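Local coordinates for protein glutaredoxin 2 (Salmonella enterica subsp. enterica serovar Typhimurium, PDB 3IR4) that binds glutathione and, as a glutaredoxin with a glutathione-transferase-like fold, probably catalyses glutathione-dependent thiol-disulfide exchange, at residues 33-38 against 115-120; 80-85 against 168-173; 90-95 against 152-157. All blocks are in the same frame, centred on the assembly; numbering follows the deposited sequence. Where two conformers were deposited one is given.

Contact 1: residues 33-38 against 115-120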
loop_
_atom_site.group_PDB
_atom_site.type_symbol
_atom_site.label_atom_id
_atom_site.label_comp_id
_atom_site.label_asym_id
_atom_site.label_seq_id
_atom_site.Cartn_x
_atom_site.Cartn_y
_atom_site.Cartn_z
ATOM N N VAL A 33 9.701 -10.676 2.213
ATOM C CA VAL A 33 9.027 -10.064 3.334
ATOM C C VAL A 33 9.884 -10.240 4.573
ATOM O O VAL A 33 10.258 -11.364 4.916
ATOM C CB VAL A 33 7.653 -10.708 3.576
ATOM C CG1 VAL A 33 7.010 -10.021 4.783
ATOM C CG2 VAL A 33 6.748 -10.587 2.368
ATOM N N LEU A 34 10.239 -9.142 5.205
ATOM C CA LEU A 34 11.000 -9.148 6.433
ATOM C C LEU A 34 10.100 -9.213 7.647
ATOM O O LEU A 34 9.001 -8.683 7.636
ATOM C CB LEU A 34 11.836 -7.868 6.503
ATOM C CG LEU A 34 12.895 -7.703 5.423
ATOM C CD1 LEU A 34 13.581 -6.341 5.547
ATOM C CD2 LEU A 34 13.899 -8.858 5.509
ATOM N N GLN A 35 10.572 -9.862 8.701
ATOM C CA GLN A 35 9.847 -9.821 9.973
ATOM C C GLN A 35 9.750 -8.385 10.467
ATOM O O GLN A 35 10.701 -7.613 10.366
ATOM C CB GLN A 35 10.496 -10.686 11.054
ATOM C CG GLN A 35 10.471 -12.162 10.731
ATOM C CD GLN A 35 9.044 -12.666 10.567
ATOM O OE1 GLN A 35 8.593 -12.943 9.449
ATOM N NE2 GLN A 35 8.308 -12.704 11.677
ATOM N N ASN A 36 8.593 -8.036 11.044
ATOM C CA ASN A 36 8.381 -6.651 11.432
ATOM C C ASN A 36 9.317 -6.157 12.524
ATOM O O ASN A 36 9.557 -4.955 12.612
ATOM C CB ASN A 36 6.932 -6.431 11.832
ATOM C CG ASN A 36 6.526 -4.965 11.826
ATOM O OD1 ASN A 36 6.224 -4.401 12.886
ATOM N ND2 ASN A 36 6.515 -4.328 10.648
ATOM N N ASP A 37 9.851 -7.074 13.334
ATOM C CA ASP A 37 10.803 -6.728 14.389
ATOM C C ASP A 37 12.268 -6.861 13.969
ATOM O O ASP A 37 13.148 -6.700 14.798
ATOM C CB ASP A 37 10.530 -7.560 15.662
ATOM C CG ASP A 37 10.675 -9.072 15.467
ATOM O OD1 ASP A 37 10.756 -9.817 16.494
ATOM O OD2 ASP A 37 10.693 -9.538 14.311
ATOM N N ASP A 38 12.529 -7.099 12.684
ATOM C CA ASP A 38 13.902 -7.300 12.226
ATOM C C ASP A 38 14.575 -5.978 11.914
ATOM O O ASP A 38 14.356 -5.383 10.877
ATOM C CB ASP A 38 13.911 -8.221 11.005
ATOM C CG ASP A 38 15.296 -8.461 10.429
ATOM O OD1 ASP A 38 16.287 -7.936 10.964
ATOM O OD2 ASP A 38 15.342 -9.198 9.428
ATOM N N GLU A 115 5.009 -10.660 7.673
ATOM C CA GLU A 115 5.873 -9.907 8.573
ATOM C C GLU A 115 5.500 -10.054 10.031
ATOM O O GLU A 115 6.269 -9.648 10.908
ATOM C CB GLU A 115 5.947 -8.423 8.198
ATOM C CG GLU A 115 4.660 -7.649 8.235
ATOM C CD GLU A 115 3.850 -7.661 6.949
ATOM O OE1 GLU A 115 4.087 -8.551 6.086
ATOM O OE2 GLU A 115 2.964 -6.788 6.813
ATOM N N PHE A 116 4.311 -10.590 10.290
ATOM C CA PHE A 116 3.834 -10.801 11.665
ATOM C C PHE A 116 3.787 -12.279 11.988
ATOM O O PHE A 116 3.095 -12.690 12.898
ATOM C CB PHE A 116 2.439 -10.220 11.881
ATOM C CG PHE A 116 2.298 -8.757 11.511
ATOM C CD1 PHE A 116 3.252 -7.822 11.884
ATOM C CD2 PHE A 116 1.163 -8.311 10.859
ATOM C CE1 PHE A 116 3.114 -6.474 11.567
ATOM C CE2 PHE A 116 1.016 -6.963 10.514
ATOM C CZ PHE A 116 1.974 -6.058 10.896
ATOM N N SER A 117 4.508 -13.106 11.250
ATOM C CA SER A 117 4.368 -14.555 11.429
ATOM C C SER A 117 4.783 -15.064 12.778
ATOM O O SER A 117 4.241 -16.029 13.253
ATOM C CB SER A 117 5.049 -15.321 10.316
ATOM O OG SER A 117 6.408 -15.052 10.256
ATOM N N THR A 118 5.739 -14.418 13.402
ATOM C CA THR A 118 6.165 -14.834 14.740
ATOM C C THR A 118 5.376 -14.024 15.774
ATOM O O THR A 118 5.055 -12.847 15.562
ATOM C CB THR A 118 7.661 -14.617 14.997
ATOM O OG1 THR A 118 7.959 -13.216 14.935
ATOM C CG2 THR A 118 8.517 -15.410 14.001
ATOM N N PRO A 119 5.075 -14.653 16.930
ATOM C CA PRO A 119 4.479 -13.879 17.994
ATOM C C PRO A 119 5.276 -12.619 18.356
ATOM O O PRO A 119 4.692 -11.589 18.652
ATOM C CB PRO A 119 4.447 -14.887 19.156
ATOM C CG PRO A 119 4.292 -16.224 18.468
ATOM C CD PRO A 119 5.079 -16.105 17.218
ATOM N N ALA A 120 6.598 -12.705 18.366
ATOM C CA ALA A 120 7.417 -11.547 18.719
ATOM C C ALA A 120 7.218 -10.396 17.733
ATOM O O ALA A 120 7.143 -9.244 18.133
ATOM C CB ALA A 120 8.889 -11.917 18.814
#
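The backbone N-H of Asn-36 meets the carbonyl oxygen of Glu-115 in the one clear hydrogen bond between 33-38 and 115-120. Asn-36 N stands 2.8 Å from Glu-115 O with 157° at the hydrogen, and it lies in the carbonyl plane on a lone pair. Close by, Leu-34 O rests 3.1 Å from CB of Glu-115.

The side chain of Glu-115 can be followed outward. Its CB takes the contact with the Leu-34 carbonyl. CG, set between the backbone N and the carbonyl carbon (chi1 61°), lies over the centre of the Phe-116 ring, 3.8 Å above its plane. A bend at chi2 then turns CD away from the ring, and OE1 comes to 3.5 Å from CG1 of Val-33. Both carboxylate oxygens are satisfied elsewhere: OE1 accepts from the backbone N of Asp-10 and OE2 is hydrogen-bonded to His-11 ND1, near, but not touching, the probable CxxC motif at the start of helix 13-25.

Asn-36 and Phe-116 run side by side, pointing the same way. CG of Asn-36 sits at the ring edge, 3.7 Å from Phe-116 CE1, and the amide plane is turned 73° from the ring. Further out, Asp-37 OD1 approaches Ala-120 CB at 3.6 Å, in the first turn of helix 119-133, capped by Thr-118, whose OG1 is bonded to Ala-121 N.

The turn after strand 30-33 of the thioredoxin-like domain is thus joined to the entry of a helix in the all-helical domain. Asn-36 also borders the bound glutathione. Because the buried Glu-115 carboxylate is bonded through both oxygens, to Asp-10 and His-11, it ties this interface to the residues leading into helix 13-25, consistent with an indirect influence on the probable redox site.

Contact 2: residues 80-85 against 168-173; sequences LLTGKR and NGELSE. With SO4 (sulfate ion), chain F.
Gly-83 and Thr-82 both turn their backbone N-H groups to the carbonyl oxygen of Leu-171. The Gly-83 N to Leu-171 O bond is 2.8 Å long, with 142° at the hydrogen; that from Thr-82 N is weak. Asn-168 ND2 donates to Lys-84 O at 3.1 Å and also to Asp-174. Gly-83 CA lies 3.7 Å from Glu-170 CB.

Water extends this polar network, one molecule bridging Gly-83 O and Glu-173 OE1, another joining Lys-84 O to Glu-170 O. Glu-173 OE2 is hydrogen-bonded to His-70 NE2.

The loop between helices 65-74 and 87-97 thereby meets the loop before helix 173-185, where Ser-172 is the N-cap, its OG bonded to Asp-174 N.

Among apolar groups, CD2 of Leu-171 touches CB of Leu-80 at 3.8 Å and CD2 of Leu-81 at 3.9 Å. Leu-81 CD2 also rests on the Ser-172 carbonyl carbon.

The Arg-85 guanidinium is met over one face by the aliphatic CB of Glu-173, offset toward the rim, while NE forms a salt bridge with Asp-174 OD1. At the edge, NH1 and NH2 hydrogen-bond O1 and O2 of a sulfate, probably from the crystallisation liquor, which His-177 NE2 also holds; NH1 to O1 is 2.8 Å and nearly straight at 172°.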
loop_
_atom_site.group_PDB
_atom_site.type_symbol
_atom_site.label_atom_id
_atom_site.label_comp_id
_atom_site.label_asym_id
_atom_site.label_seq_id
_atom_site.Cartn_x
_atom_site.Cartn_y
_atom_site.Cartn_z
ATOM N N LEU A 80 5.595 4.390 -17.920
ATOM C CA LEU A 80 4.137 4.364 -17.939
ATOM C C LEU A 80 3.518 5.551 -17.227
ATOM O O LEU A 80 2.344 5.832 -17.448
ATOM C CB LEU A 80 3.608 3.080 -17.316
ATOM C CG LEU A 80 3.876 1.773 -18.056
ATOM C CD1 LEU A 80 3.076 0.636 -17.437
ATOM C CD2 LEU A 80 3.526 1.891 -19.536
ATOM N N LEU A 81 4.257 6.214 -16.336
ATOM C CA LEU A 81 3.719 7.353 -15.588
ATOM C C LEU A 81 3.777 8.576 -16.507
ATOM O O LEU A 81 4.794 9.276 -16.591
ATOM C CB LEU A 81 4.479 7.562 -14.286
ATOM C CG LEU A 81 4.271 6.450 -13.238
ATOM C CD1 LEU A 81 5.359 6.524 -12.178
ATOM C CD2 LEU A 81 2.897 6.545 -12.615
ATOM N N THR A 82 2.693 8.775 -17.239
ATOM C CA THR A 82 2.638 9.815 -18.255
ATOM C C THR A 82 1.544 10.846 -18.049
ATOM O O THR A 82 1.445 11.785 -18.817
ATOM C CB THR A 82 2.472 9.195 -19.662
ATOM O OG1 THR A 82 1.220 8.522 -19.697
ATOM C CG2 THR A 82 3.636 8.293 -20.030
ATOM N N GLY A 83 0.728 10.652 -17.021
ATOM C CA GLY A 83 -0.436 11.493 -16.816
ATOM C C GLY A 83 -0.283 12.649 -15.854
ATOM O O GLY A 83 0.552 12.640 -14.968
ATOM N N LYS A 84 -1.182 13.614 -16.004
ATOM C CA LYS A 84 -1.319 14.679 -15.050
ATOM C C LYS A 84 -1.892 14.134 -13.753
ATOM O O LYS A 84 -2.494 13.047 -13.707
ATOM C CB LYS A 84 -2.240 15.781 -15.588
ATOM C CG LYS A 84 -3.717 15.401 -15.704
ATOM C CD LYS A 84 -4.569 16.516 -16.275
ATOM C CE LYS A 84 -4.328 16.778 -17.724
ATOM N NZ LYS A 84 -4.718 15.627 -18.574
ATOM N N ARG A 85 -1.681 14.913 -12.715
ATOM C CA ARG A 85 -2.250 14.643 -11.408
ATOM C C ARG A 85 -3.380 15.610 -11.125
ATOM O O ARG A 85 -3.439 16.690 -11.697
ATOM C CB ARG A 85 -1.190 14.714 -10.344
ATOM C CG ARG A 85 -0.206 13.583 -10.579
ATOM C CD ARG A 85 0.964 13.618 -9.703
ATOM N NE ARG A 85 0.651 13.250 -8.327
ATOM C CZ ARG A 85 1.568 13.286 -7.379
ATOM N NH1 ARG A 85 2.814 13.615 -7.666
ATOM N NH2 ARG A 85 1.237 12.984 -6.148
ATOM N N ASN A 168 -6.861 9.499 -13.259
ATOM C CA ASN A 168 -7.016 10.750 -14.010
ATOM C C ASN A 168 -7.113 10.561 -15.515
ATOM O O ASN A 168 -7.161 11.565 -16.231
ATOM C CB ASN A 168 -5.879 11.711 -13.649
ATOM C CG ASN A 168 -5.780 11.967 -12.149
ATOM O OD1 ASN A 168 -6.788 11.985 -11.450
ATOM N ND2 ASN A 168 -4.573 12.050 -11.651
ATOM N N GLY A 169 -7.186 9.318 -15.997
ATOM C CA GLY A 169 -7.316 9.040 -17.443
ATOM C C GLY A 169 -6.071 8.410 -18.013
ATOM O O GLY A 169 -6.156 7.494 -18.803
ATOM N N GLU A 170 -4.905 8.954 -17.657
ATOM C CA GLU A 170 -3.596 8.386 -18.009
ATOM C C GLU A 170 -2.933 8.078 -16.677
ATOM O O GLU A 170 -3.074 8.838 -15.731
ATOM C CB GLU A 170 -2.691 9.372 -18.766
ATOM C CG GLU A 170 -3.087 9.749 -20.178
ATOM C CD GLU A 170 -2.167 10.807 -20.737
ATOM O OE1 GLU A 170 -0.942 10.711 -20.528
ATOM O OE2 GLU A 170 -2.671 11.747 -21.353
ATOM N N LEU A 171 -2.194 6.981 -16.608
ATOM C CA LEU A 171 -1.536 6.569 -15.369
ATOM C C LEU A 171 -0.657 7.679 -14.838
ATOM O O LEU A 171 0.110 8.291 -15.596
ATOM C CB LEU A 171 -0.678 5.324 -15.603
ATOM C CG LEU A 171 -0.251 4.597 -14.336
ATOM C CD1 LEU A 171 -1.388 3.722 -13.753
ATOM C CD2 LEU A 171 1.024 3.780 -14.603
ATOM N N SER A 172 -0.744 7.919 -13.547
ATOM C CA SER A 172 0.020 8.986 -12.900
ATOM C C SER A 172 0.416 8.552 -11.476
ATOM O O SER A 172 -0.021 7.517 -10.967
ATOM C CB SER A 172 -0.788 10.280 -12.809
ATOM O OG SER A 172 -1.815 10.180 -11.827
ATOM N N GLU A 173 1.193 9.402 -10.804
ATOM C CA GLU A 173 1.558 9.124 -9.431
ATOM C C GLU A 173 0.322 9.115 -8.526
ATOM O O GLU A 173 0.381 8.534 -7.436
ATOM C CB GLU A 173 2.610 10.103 -8.922
ATOM C CG GLU A 173 4.004 9.926 -9.544
ATOM C CD GLU A 173 4.160 10.534 -10.943
ATOM O OE1 GLU A 173 3.211 11.195 -11.451
ATOM O OE2 GLU A 173 5.263 10.370 -11.500
HETATM S S SO4 F . 4.630 13.014 -4.580
HETATM O O1 SO4 F . 4.900 13.863 -5.765
HETATM O O2 SO4 F . 3.266 13.372 -4.140
HETATM O O3 SO4 F . 4.707 11.621 -5.026
HETATM O O4 SO4 F . 5.590 13.366 -3.544
HETATM O O HOH W 1 2.561 10.677 -14.167
HETATM O O HOH W 2 -3.640 11.633 -15.950
HETATM O O HOH W 3 -2.524 13.698 -18.559
HETATM O O HOH W 4 -5.179 12.626 -18.044
#

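Contact 3: residues 90-95 against 152-157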
loop_
_atom_site.group_PDB
_atom_site.type_symbol
_atom_site.label_atom_id
_atom_site.label_comp_id
_atom_site.label_asym_id
_atom_site.label_seq_id
_atom_site.Cartn_x
_atom_site.Cartn_y
_atom_site.Cartn_z
ATOM N N GLU A 90 -5.068 14.406 -4.343
ATOM C CA GLU A 90 -4.093 14.627 -3.291
ATOM C C GLU A 90 -4.832 15.059 -2.007
ATOM O O GLU A 90 -4.525 14.590 -0.928
ATOM C CB GLU A 90 -3.059 15.658 -3.728
ATOM C CG GLU A 90 -1.991 15.975 -2.705
ATOM C CD GLU A 90 -1.062 17.085 -3.178
ATOM O OE1 GLU A 90 -1.571 18.192 -3.488
ATOM O OE2 GLU A 90 0.162 16.859 -3.225
ATOM N N GLU A 91 -5.813 15.930 -2.152
ATOM C CA GLU A 91 -6.569 16.444 -1.010
ATOM C C GLU A 91 -7.418 15.350 -0.366
ATOM O O GLU A 91 -7.440 15.208 0.863
ATOM C CB GLU A 91 -7.445 17.602 -1.478
ATOM C CG GLU A 91 -8.473 18.150 -0.498
ATOM C CD GLU A 91 -9.356 19.263 -1.139
ATOM O OE1 GLU A 91 -10.176 19.004 -2.070
ATOM O OE2 GLU A 91 -9.245 20.416 -0.689
ATOM N N TRP A 92 -8.056 14.530 -1.193
ATOM C CA TRP A 92 -8.890 13.445 -0.701
ATOM C C TRP A 92 -8.024 12.453 0.070
ATOM O O TRP A 92 -8.397 12.005 1.153
ATOM C CB TRP A 92 -9.593 12.773 -1.884
ATOM C CG TRP A 92 -10.615 11.754 -1.491
ATOM C CD1 TRP A 92 -11.944 11.965 -1.270
ATOM C CD2 TRP A 92 -10.391 10.373 -1.265
ATOM N NE1 TRP A 92 -12.555 10.799 -0.914
ATOM C CE2 TRP A 92 -11.615 9.805 -0.883
ATOM C CE3 TRP A 92 -9.265 9.559 -1.335
ATOM C CZ2 TRP A 92 -11.749 8.451 -0.609
ATOM C CZ3 TRP A 92 -9.397 8.214 -1.037
ATOM C CH2 TRP A 92 -10.626 7.680 -0.664
ATOM N N LEU A 93 -6.881 12.084 -0.506
ATOM C CA LEU A 93 -5.973 11.166 0.127
ATOM C C LEU A 93 -5.465 11.702 1.444
ATOM O O LEU A 93 -5.380 10.940 2.415
ATOM C CB LEU A 93 -4.795 10.849 -0.792
ATOM C CG LEU A 93 -5.111 9.912 -1.944
ATOM C CD1 LEU A 93 -3.923 9.884 -2.912
ATOM C CD2 LEU A 93 -5.439 8.507 -1.385
ATOM N N ARG A 94 -5.124 12.983 1.495
ATOM C CA ARG A 94 -4.623 13.580 2.728
ATOM C C ARG A 94 -5.684 13.427 3.826
ATOM O O ARG A 94 -5.396 12.976 4.938
ATOM C CB ARG A 94 -4.342 15.060 2.496
ATOM C CG ARG A 94 -3.598 15.756 3.636
ATOM C CD ARG A 94 -3.900 17.237 3.684
ATOM N NE ARG A 94 -5.318 17.395 4.016
ATOM C CZ ARG A 94 -5.849 17.207 5.227
ATOM N NH1 ARG A 94 -5.089 16.884 6.271
ATOM N NH2 ARG A 94 -7.157 17.339 5.396
ATOM N N LYS A 95 -6.929 13.746 3.493
ATOM C CA LYS A 95 -8.048 13.658 4.444
ATOM C C LYS A 95 -8.251 12.218 4.921
ATOM O O LYS A 95 -8.271 11.949 6.117
ATOM C CB LYS A 95 -9.329 14.207 3.795
ATOM C CG LYS A 95 -10.573 14.061 4.656
ATOM C CD LYS A 95 -11.795 14.770 4.093
ATOM C CE LYS A 95 -12.246 14.162 2.795
ATOM N NZ LYS A 95 -12.423 12.687 2.850
ATOM N N ASP A 152 -18.755 7.286 3.047
ATOM C CA ASP A 152 -19.065 8.634 2.573
ATOM C C ASP A 152 -17.955 9.203 1.710
ATOM O O ASP A 152 -18.224 9.754 0.647
ATOM C CB ASP A 152 -19.331 9.574 3.752
ATOM C CG ASP A 152 -20.631 9.276 4.498
ATOM O OD1 ASP A 152 -21.473 8.523 3.983
ATOM O OD2 ASP A 152 -20.796 9.826 5.609
ATOM N N ASP A 153 -16.722 9.073 2.172
ATOM C CA ASP A 153 -15.591 9.569 1.403
ATOM C C ASP A 153 -15.446 8.850 0.061
ATOM O O ASP A 153 -15.121 9.486 -0.958
ATOM C CB ASP A 153 -14.322 9.545 2.247
ATOM C CG ASP A 153 -14.299 10.661 3.287
ATOM O OD1 ASP A 153 -14.954 11.701 3.067
ATOM O OD2 ASP A 153 -13.619 10.496 4.318
ATOM N N LEU A 154 -15.691 7.541 0.036
ATOM C CA LEU A 154 -15.612 6.781 -1.196
ATOM C C LEU A 154 -16.655 7.247 -2.211
ATOM O O LEU A 154 -16.405 7.154 -3.411
ATOM C CB LEU A 154 -15.723 5.274 -0.961
ATOM C CG LEU A 154 -14.553 4.604 -0.255
ATOM C CD1 LEU A 154 -14.853 3.129 -0.093
ATOM C CD2 LEU A 154 -13.228 4.768 -1.003
ATOM N N ARG A 155 -17.812 7.737 -1.764
ATOM C CA ARG A 155 -18.814 8.199 -2.722
ATOM C C ARG A 155 -18.304 9.418 -3.527
ATOM O O ARG A 155 -18.633 9.556 -4.695
ATOM C CB ARG A 155 -20.166 8.475 -2.062
ATOM C CG ARG A 155 -20.880 7.215 -1.578
ATOM C CD ARG A 155 -22.341 7.430 -1.276
ATOM N NE ARG A 155 -22.563 8.590 -0.412
ATOM C CZ ARG A 155 -22.537 8.565 0.919
ATOM N NH1 ARG A 155 -22.753 9.685 1.602
ATOM N NH2 ARG A 155 -22.300 7.434 1.574
ATOM N N LEU A 156 -17.522 10.296 -2.908
ATOM C CA LEU A 156 -16.938 11.424 -3.652
ATOM C C LEU A 156 -15.857 10.879 -4.585
ATOM O O LEU A 156 -15.791 11.244 -5.743
ATOM C CB LEU A 156 -16.399 12.507 -2.724
ATOM C CG LEU A 156 -15.673 13.669 -3.434
ATOM C CD1 LEU A 156 -16.548 14.404 -4.452
ATOM C CD2 LEU A 156 -15.129 14.657 -2.405
ATOM N N LEU A 157 -14.978 10.024 -4.063
ATOM C CA LEU A 157 -13.923 9.452 -4.883
ATOM C C LEU A 157 -14.476 8.817 -6.158
ATOM O O LEU A 157 -13.925 8.955 -7.247
ATOM C CB LEU A 157 -13.106 8.401 -4.121
ATOM C CG LEU A 157 -11.961 7.755 -4.910
ATOM C CD1 LEU A 157 -10.864 8.737 -5.238
ATOM C CD2 LEU A 157 -11.400 6.553 -4.129
#
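Two antiparallel helices of the C-terminal helical domain, 87-97 and 143-160, are joined by a tryptophan knob set into a hole. The axes of segments 90-95 and 152-157 approach to 11.3 Å, at 169° between their directions, a wide spacing that the indole of Trp-92 spans. Its side chain sits among Asp-153, Leu-154, Leu-156 and Leu-157. CG lies anti to the backbone N (chi1 -173°), which starts the ring on its way to the facing helix.

Leu-157 approaches over one face of the ring, the two side chains crossing at about a right angle. Its CB stands 3.7 Å above the indole plane, offset toward the rim, and its CD2 makes a CH-pi contact 4.1 Å from the centroid of the six-membered ring. Leu-154 meets the ring edge instead: CD2 comes within 3.9 Å of Trp-92 CH2.

The indole N-H is used as well. Trp-92 NE1 donates to Asp-153 O at 2.9 Å, with 144° at the hydrogen, and reaches the oxygen from above the carbonyl plane. The same oxygen accepts the helical bond from Leu-157 N, so the indole adds a second donor to a carbonyl already engaged in its helix.

Beside the ring, Lys-95 and Asp-153 reach toward each other tip to tip in a salt bridge, although the position of Lys-95 NZ is less sure; Asp-153 OD2 is also hydrogen-bonded to Tyr-99 OH. Helix 173-185 meets Trp-92 through Leu-181. The antiparallel pairing, with a tryptophan knob in a hole of the facing helix, belongs to the helical bundle of the glutathione-transferase-like C-terminal domain.

Contact 1 joins the thioredoxin-like domain to the helical domain, and contact 2 joins the helical domain to the loop connecting the two, in which segment 80-85 lies. They sit on opposite sides of the chain's centre, their own centres about 35 Å apart. Contact 1 borders the ligand: the Asn-36 side chain is about 4 Å from the bound glutathione. The side chain of Glu-173 in contact 2 is about 12 Å from the bound glutathione. Contact 3 lies within the helical domain, its centre about 32 Å from that of contact 1 and about 18 Å from that of contact 2. Nearest atoms of contacts 2 and 3 are about 5 Å apart, and helix 173-185, which starts in contact 2, also packs on Trp-92 of contact 3.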